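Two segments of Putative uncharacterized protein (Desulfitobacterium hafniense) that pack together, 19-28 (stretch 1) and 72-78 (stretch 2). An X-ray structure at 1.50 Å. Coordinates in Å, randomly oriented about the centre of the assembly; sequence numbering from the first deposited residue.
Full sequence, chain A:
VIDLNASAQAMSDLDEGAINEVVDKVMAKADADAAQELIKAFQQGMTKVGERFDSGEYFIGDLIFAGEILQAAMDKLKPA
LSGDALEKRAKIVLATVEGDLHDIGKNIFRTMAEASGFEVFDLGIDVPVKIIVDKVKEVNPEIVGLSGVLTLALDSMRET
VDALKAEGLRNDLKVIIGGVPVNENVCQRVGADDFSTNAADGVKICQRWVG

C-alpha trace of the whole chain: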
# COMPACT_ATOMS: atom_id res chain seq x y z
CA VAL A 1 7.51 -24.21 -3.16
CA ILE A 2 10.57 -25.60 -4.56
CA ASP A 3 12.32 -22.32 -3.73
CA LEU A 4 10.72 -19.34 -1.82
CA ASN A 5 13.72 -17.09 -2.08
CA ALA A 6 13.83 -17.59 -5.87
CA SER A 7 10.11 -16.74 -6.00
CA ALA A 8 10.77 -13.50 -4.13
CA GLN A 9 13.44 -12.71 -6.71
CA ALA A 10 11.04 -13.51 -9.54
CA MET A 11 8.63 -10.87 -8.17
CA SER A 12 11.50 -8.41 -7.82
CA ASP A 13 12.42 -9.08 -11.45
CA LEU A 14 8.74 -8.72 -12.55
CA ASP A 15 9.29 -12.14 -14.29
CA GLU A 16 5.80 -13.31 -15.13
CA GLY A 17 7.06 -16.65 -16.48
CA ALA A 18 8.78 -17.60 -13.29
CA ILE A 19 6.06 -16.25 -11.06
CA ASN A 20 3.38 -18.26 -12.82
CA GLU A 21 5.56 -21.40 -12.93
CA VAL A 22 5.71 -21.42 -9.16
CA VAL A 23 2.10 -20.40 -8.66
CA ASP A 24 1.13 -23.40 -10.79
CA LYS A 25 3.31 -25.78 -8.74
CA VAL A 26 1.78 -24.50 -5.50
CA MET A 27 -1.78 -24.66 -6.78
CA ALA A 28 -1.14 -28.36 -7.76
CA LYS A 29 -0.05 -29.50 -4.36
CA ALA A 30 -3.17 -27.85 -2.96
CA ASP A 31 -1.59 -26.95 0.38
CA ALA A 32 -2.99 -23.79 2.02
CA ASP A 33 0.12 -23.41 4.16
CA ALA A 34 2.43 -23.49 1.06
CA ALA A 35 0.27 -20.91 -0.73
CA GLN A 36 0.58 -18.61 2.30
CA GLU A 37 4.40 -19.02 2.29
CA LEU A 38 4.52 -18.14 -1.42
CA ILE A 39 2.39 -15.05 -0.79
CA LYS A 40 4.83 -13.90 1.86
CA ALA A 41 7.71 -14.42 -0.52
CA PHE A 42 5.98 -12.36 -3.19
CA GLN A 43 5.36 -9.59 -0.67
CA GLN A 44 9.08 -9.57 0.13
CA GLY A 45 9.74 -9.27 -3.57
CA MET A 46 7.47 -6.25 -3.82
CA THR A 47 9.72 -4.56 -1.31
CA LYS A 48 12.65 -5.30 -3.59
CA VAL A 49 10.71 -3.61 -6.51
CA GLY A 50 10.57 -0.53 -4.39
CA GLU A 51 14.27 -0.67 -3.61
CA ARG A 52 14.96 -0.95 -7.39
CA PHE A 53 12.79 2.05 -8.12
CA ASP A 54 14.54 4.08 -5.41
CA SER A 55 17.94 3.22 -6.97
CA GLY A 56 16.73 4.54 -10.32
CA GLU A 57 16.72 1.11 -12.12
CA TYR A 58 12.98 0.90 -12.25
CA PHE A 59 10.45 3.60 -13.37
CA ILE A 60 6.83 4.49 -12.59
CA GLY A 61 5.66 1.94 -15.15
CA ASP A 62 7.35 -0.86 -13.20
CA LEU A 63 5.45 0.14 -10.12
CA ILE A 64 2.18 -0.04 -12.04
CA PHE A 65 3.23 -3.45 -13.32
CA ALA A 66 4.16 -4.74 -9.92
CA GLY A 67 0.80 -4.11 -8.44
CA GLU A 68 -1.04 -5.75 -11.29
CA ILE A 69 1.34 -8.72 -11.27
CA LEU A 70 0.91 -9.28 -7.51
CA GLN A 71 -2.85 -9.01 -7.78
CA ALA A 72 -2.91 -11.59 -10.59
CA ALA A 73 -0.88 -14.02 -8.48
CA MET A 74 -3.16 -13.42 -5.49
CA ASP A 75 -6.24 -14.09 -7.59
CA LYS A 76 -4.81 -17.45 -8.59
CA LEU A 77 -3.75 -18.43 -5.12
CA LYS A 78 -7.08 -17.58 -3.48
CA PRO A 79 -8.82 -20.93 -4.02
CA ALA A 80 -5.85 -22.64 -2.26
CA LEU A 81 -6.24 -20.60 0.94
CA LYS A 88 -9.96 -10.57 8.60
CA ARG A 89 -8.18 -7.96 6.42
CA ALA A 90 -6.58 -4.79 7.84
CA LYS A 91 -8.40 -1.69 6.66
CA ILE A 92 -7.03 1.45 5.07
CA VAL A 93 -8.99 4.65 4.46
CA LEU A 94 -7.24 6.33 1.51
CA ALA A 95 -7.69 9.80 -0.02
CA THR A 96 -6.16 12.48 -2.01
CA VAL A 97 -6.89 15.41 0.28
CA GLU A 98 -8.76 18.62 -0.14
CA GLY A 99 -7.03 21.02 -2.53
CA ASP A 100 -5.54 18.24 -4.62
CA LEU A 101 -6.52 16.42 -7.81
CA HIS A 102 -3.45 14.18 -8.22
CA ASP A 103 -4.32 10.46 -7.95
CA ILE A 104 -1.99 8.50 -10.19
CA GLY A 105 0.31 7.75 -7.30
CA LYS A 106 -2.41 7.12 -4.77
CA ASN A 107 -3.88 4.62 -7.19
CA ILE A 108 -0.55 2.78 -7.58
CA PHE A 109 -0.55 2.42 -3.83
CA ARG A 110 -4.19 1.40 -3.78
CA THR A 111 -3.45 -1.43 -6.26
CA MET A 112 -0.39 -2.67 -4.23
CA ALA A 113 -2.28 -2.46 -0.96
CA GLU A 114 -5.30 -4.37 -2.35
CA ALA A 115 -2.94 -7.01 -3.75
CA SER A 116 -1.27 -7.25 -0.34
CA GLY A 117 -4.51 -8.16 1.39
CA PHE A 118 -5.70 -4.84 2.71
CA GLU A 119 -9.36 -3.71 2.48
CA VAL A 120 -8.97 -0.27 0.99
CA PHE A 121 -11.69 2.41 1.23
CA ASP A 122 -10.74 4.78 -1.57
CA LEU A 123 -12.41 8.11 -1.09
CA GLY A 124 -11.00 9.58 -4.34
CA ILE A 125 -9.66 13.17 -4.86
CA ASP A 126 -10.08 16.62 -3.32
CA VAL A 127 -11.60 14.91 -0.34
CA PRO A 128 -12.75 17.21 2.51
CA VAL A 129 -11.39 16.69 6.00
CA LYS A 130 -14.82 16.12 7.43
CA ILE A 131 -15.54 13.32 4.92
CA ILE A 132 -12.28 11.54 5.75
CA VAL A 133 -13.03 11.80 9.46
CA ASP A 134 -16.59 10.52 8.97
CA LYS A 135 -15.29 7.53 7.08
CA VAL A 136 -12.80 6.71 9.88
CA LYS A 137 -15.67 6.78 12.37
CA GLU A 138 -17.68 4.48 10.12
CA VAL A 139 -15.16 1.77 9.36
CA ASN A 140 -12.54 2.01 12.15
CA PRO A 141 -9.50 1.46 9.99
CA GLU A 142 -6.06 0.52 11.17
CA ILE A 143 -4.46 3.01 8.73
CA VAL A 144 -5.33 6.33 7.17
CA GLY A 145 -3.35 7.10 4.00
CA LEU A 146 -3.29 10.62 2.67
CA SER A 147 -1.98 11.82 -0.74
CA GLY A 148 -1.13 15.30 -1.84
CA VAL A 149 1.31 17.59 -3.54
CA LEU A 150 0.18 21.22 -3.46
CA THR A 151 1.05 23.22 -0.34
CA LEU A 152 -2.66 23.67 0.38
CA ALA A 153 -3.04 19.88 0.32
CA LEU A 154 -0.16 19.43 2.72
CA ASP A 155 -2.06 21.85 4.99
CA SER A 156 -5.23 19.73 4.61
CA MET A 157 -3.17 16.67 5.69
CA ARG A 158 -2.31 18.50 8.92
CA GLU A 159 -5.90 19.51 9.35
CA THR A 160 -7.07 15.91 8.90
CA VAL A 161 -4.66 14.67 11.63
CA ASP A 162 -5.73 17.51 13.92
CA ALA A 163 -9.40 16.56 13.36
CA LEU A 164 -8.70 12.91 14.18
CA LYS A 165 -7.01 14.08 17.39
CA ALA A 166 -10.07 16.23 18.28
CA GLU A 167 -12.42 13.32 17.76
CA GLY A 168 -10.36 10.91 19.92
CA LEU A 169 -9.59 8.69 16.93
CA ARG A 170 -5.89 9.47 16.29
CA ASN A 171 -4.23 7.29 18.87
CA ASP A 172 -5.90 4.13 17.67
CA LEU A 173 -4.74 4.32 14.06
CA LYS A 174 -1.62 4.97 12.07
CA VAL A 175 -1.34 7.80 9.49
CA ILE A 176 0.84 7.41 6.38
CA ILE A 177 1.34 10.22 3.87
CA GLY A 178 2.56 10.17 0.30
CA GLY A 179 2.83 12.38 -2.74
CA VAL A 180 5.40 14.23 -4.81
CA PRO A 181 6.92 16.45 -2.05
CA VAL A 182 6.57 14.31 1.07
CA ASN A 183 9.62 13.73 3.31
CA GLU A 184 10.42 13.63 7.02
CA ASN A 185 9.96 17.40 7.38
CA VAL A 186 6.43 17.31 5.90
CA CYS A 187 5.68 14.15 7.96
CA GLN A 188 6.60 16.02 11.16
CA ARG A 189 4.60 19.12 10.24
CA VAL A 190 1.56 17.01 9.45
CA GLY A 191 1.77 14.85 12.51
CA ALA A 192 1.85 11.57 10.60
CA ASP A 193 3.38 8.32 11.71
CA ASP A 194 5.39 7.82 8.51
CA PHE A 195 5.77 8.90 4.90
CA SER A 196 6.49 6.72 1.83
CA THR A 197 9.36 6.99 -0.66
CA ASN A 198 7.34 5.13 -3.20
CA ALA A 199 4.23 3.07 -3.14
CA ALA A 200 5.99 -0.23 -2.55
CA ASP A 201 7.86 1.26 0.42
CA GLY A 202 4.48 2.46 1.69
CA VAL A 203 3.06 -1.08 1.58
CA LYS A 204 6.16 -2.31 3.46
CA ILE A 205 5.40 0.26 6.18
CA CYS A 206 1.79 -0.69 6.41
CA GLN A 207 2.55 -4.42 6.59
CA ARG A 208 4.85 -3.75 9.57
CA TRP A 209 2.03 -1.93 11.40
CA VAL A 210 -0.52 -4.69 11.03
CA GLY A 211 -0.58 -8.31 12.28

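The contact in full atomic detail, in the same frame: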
# COMPACT_ATOMS: atom_id res chain seq x y z
N ILE A 19 7.08 -16.36 -12.07
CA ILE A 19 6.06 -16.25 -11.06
C ILE A 19 4.96 -17.26 -11.31
O ILE A 19 4.49 -17.97 -10.41
CB ILE A 19 5.45 -14.84 -11.11
CG1 ILE A 19 6.45 -13.80 -10.61
CG2 ILE A 19 4.15 -14.75 -10.31
CD1 ILE A 19 6.11 -12.35 -10.90
N ASN A 20 4.49 -17.34 -12.52
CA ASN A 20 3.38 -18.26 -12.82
C ASN A 20 3.80 -19.70 -12.80
O ASN A 20 2.95 -20.50 -12.43
CB ASN A 20 2.64 -17.89 -14.09
CG ASN A 20 1.77 -16.68 -13.86
OD1 ASN A 20 0.68 -16.83 -13.32
ND2 ASN A 20 2.26 -15.48 -14.22
N GLU A 21 5.06 -20.00 -13.07
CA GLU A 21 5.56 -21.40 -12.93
C GLU A 21 5.43 -21.88 -11.49
O GLU A 21 4.89 -22.97 -11.24
CB GLU A 21 7.01 -21.48 -13.38
CG GLU A 21 7.47 -22.82 -13.86
CD GLU A 21 8.83 -22.74 -14.52
OE1 GLU A 21 9.22 -21.65 -15.04
OE2 GLU A 21 9.51 -23.79 -14.52
N VAL A 22 5.79 -21.02 -10.53
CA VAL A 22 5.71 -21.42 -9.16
C VAL A 22 4.31 -21.40 -8.63
O VAL A 22 3.90 -22.27 -7.84
CB VAL A 22 6.74 -20.67 -8.24
CG1 VAL A 22 6.49 -19.17 -8.05
CG2 VAL A 22 6.82 -21.31 -6.87
N VAL A 23 3.50 -20.44 -9.08
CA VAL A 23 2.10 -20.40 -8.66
C VAL A 23 1.40 -21.70 -9.10
O VAL A 23 0.70 -22.28 -8.33
CB VAL A 23 1.36 -19.17 -9.19
CG1 VAL A 23 -0.13 -19.32 -9.01
CG2 VAL A 23 1.88 -17.94 -8.46
N ASP A 24 1.70 -22.13 -10.31
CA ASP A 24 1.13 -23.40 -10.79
C ASP A 24 1.55 -24.61 -9.96
O ASP A 24 0.71 -25.45 -9.68
CB ASP A 24 1.51 -23.66 -12.22
CG ASP A 24 0.89 -22.67 -13.18
OD1 ASP A 24 -0.05 -21.90 -12.82
OD2 ASP A 24 1.38 -22.65 -14.33
N LYS A 25 2.82 -24.70 -9.60
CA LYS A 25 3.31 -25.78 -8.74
C LYS A 25 2.62 -25.80 -7.36
O LYS A 25 2.22 -26.88 -6.84
CB LYS A 25 4.81 -25.66 -8.58
CG LYS A 25 5.56 -26.19 -9.81
CD LYS A 25 7.06 -25.95 -9.69
CE LYS A 25 7.78 -26.03 -11.04
NZ LYS A 25 8.92 -25.08 -11.07
N VAL A 26 2.47 -24.62 -6.77
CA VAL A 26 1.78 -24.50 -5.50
C VAL A 26 0.31 -24.86 -5.63
O VAL A 26 -0.25 -25.56 -4.77
CB VAL A 26 1.98 -23.10 -4.92
CG1 VAL A 26 1.05 -22.86 -3.74
CG2 VAL A 26 3.43 -22.95 -4.55
N MET A 27 -0.35 -24.37 -6.67
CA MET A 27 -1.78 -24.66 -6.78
C MET A 27 -1.98 -26.19 -6.91
O MET A 27 -2.91 -26.73 -6.31
CB MET A 27 -2.46 -23.89 -7.92
CG MET A 27 -2.67 -22.39 -7.69
SD MET A 27 -3.38 -21.72 -9.22
CE MET A 27 -2.64 -22.44 -10.69
N ALA A 28 -1.06 -26.89 -7.60
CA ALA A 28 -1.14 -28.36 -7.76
C ALA A 28 -1.01 -29.13 -6.49
O ALA A 28 -1.62 -30.18 -6.36
CB ALA A 28 -0.06 -28.86 -8.69
N ALA A 72 -2.61 -10.40 -9.77
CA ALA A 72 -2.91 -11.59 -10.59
C ALA A 72 -2.49 -12.87 -9.90
O ALA A 72 -3.22 -13.85 -9.86
CB ALA A 72 -2.22 -11.46 -11.92
N ALA A 73 -1.33 -12.85 -9.26
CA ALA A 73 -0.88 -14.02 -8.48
C ALA A 73 -1.79 -14.30 -7.34
O ALA A 73 -2.14 -15.46 -7.10
CB ALA A 73 0.55 -13.76 -7.94
N MET A 74 -2.21 -13.25 -6.62
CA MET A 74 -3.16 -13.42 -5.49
C MET A 74 -4.48 -13.99 -5.91
O MET A 74 -5.01 -14.82 -5.19
CB MET A 74 -3.39 -12.14 -4.77
CG MET A 74 -2.12 -11.67 -4.14
SD MET A 74 -1.46 -12.81 -2.89
CE MET A 74 -2.92 -12.90 -2.00
N ASP A 75 -4.96 -13.61 -7.09
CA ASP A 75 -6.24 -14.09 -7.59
C ASP A 75 -6.14 -15.58 -7.86
O ASP A 75 -7.11 -16.32 -7.67
CB ASP A 75 -6.64 -13.38 -8.92
CG ASP A 75 -6.99 -11.91 -8.76
OD1 ASP A 75 -7.36 -11.49 -7.66
OD2 ASP A 75 -6.92 -11.19 -9.82
N LYS A 76 -4.98 -16.04 -8.33
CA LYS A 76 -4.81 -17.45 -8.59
C LYS A 76 -4.67 -18.27 -7.36
O LYS A 76 -5.13 -19.43 -7.36
CB LYS A 76 -3.62 -17.71 -9.44
CG LYS A 76 -3.86 -17.34 -10.84
CD LYS A 76 -2.66 -17.63 -11.70
CE LYS A 76 -2.76 -16.90 -13.05
NZ LYS A 76 -2.69 -15.39 -12.89
N LEU A 77 -4.04 -17.71 -6.34
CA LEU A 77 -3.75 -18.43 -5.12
C LEU A 77 -4.91 -18.48 -4.17
O LEU A 77 -4.89 -19.28 -3.27
CB LEU A 77 -2.52 -17.85 -4.44
CG LEU A 77 -1.18 -18.11 -5.17
CD1 LEU A 77 -0.09 -17.17 -4.65
CD2 LEU A 77 -0.68 -19.53 -4.98
N LYS A 78 -5.93 -17.66 -4.40
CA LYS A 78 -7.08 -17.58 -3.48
C LYS A 78 -7.88 -18.87 -3.23
O LYS A 78 -8.29 -19.11 -2.12
CB LYS A 78 -8.03 -16.47 -3.90
CG LYS A 78 -7.69 -15.17 -3.17
CD LYS A 78 -8.53 -13.94 -3.57
CE LYS A 78 -9.94 -14.26 -4.06
NZ LYS A 78 -10.78 -14.97 -3.04
O HOH W 1 -0.26 -14.92 -11.60

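Two helical segments run nearly parallel, their axes 13° apart and 10.4 Å at closest approach, and cover 319 Å² between them. Their register is set by Val23 CA and Ala73 CA, 7.0 Å apart, and, one helical turn on, Met27 CA and Leu77 CA at 6.7 Å. No direct hydrogen bond crosses; the contact is mostly apolar, its buried residues being Ile19, Val23, Val26, Ala73 and Leu77, with one water bridge. Ile19, Val23 and Val26 direct CA to CB toward the partner, as their spacing of three to four residues allows. Val23, with chi1 t, sets CG2 4.4 Å from Ala73 CB and CG1 3.9 Å from Lys76 CB; both methyls reach Leu77, with CG1 4.1 Å from Leu77 CD2. Ile19, m at chi1 and t at chi2, brings CG2 to 4.4 Å from Ala73 CB, so the Ala73 methyl meets two branched side chains. Leu77 starts sideways, but its m,t conformation carries the end of the chain across, placing CD2 4.0 Å from Val26 CG1 and 4.4 Å from Met27 CG. Met27 extends through chi1 m and chi2 t, which takes SD to 3.4 Å from the backbone Lys76 O and 4.0 Å from Lys76 CB; its flexible, unbranched chain can lie along the partner's surface. Lys76 is the residue most covered here. Its aliphatic part is extended (chi1 m, chi2 and chi3 t) and packs beside Val23 and Met27, then chi4 turns to p. Lys76 NZ makes a weak hydrogen bond back to Ala72 O (3.4 Å) and donates to water 1 (O at 2.8 Å). That water donates to Asn20, its O 2.7 Å from Asn20 OD1. Asn20 points sideways at CB, yet chi1 m brings its amide nearer, with OD1 3.5 Å from Lys76 CE; its ND2 is hydrogen-bonded elsewhere in the structure.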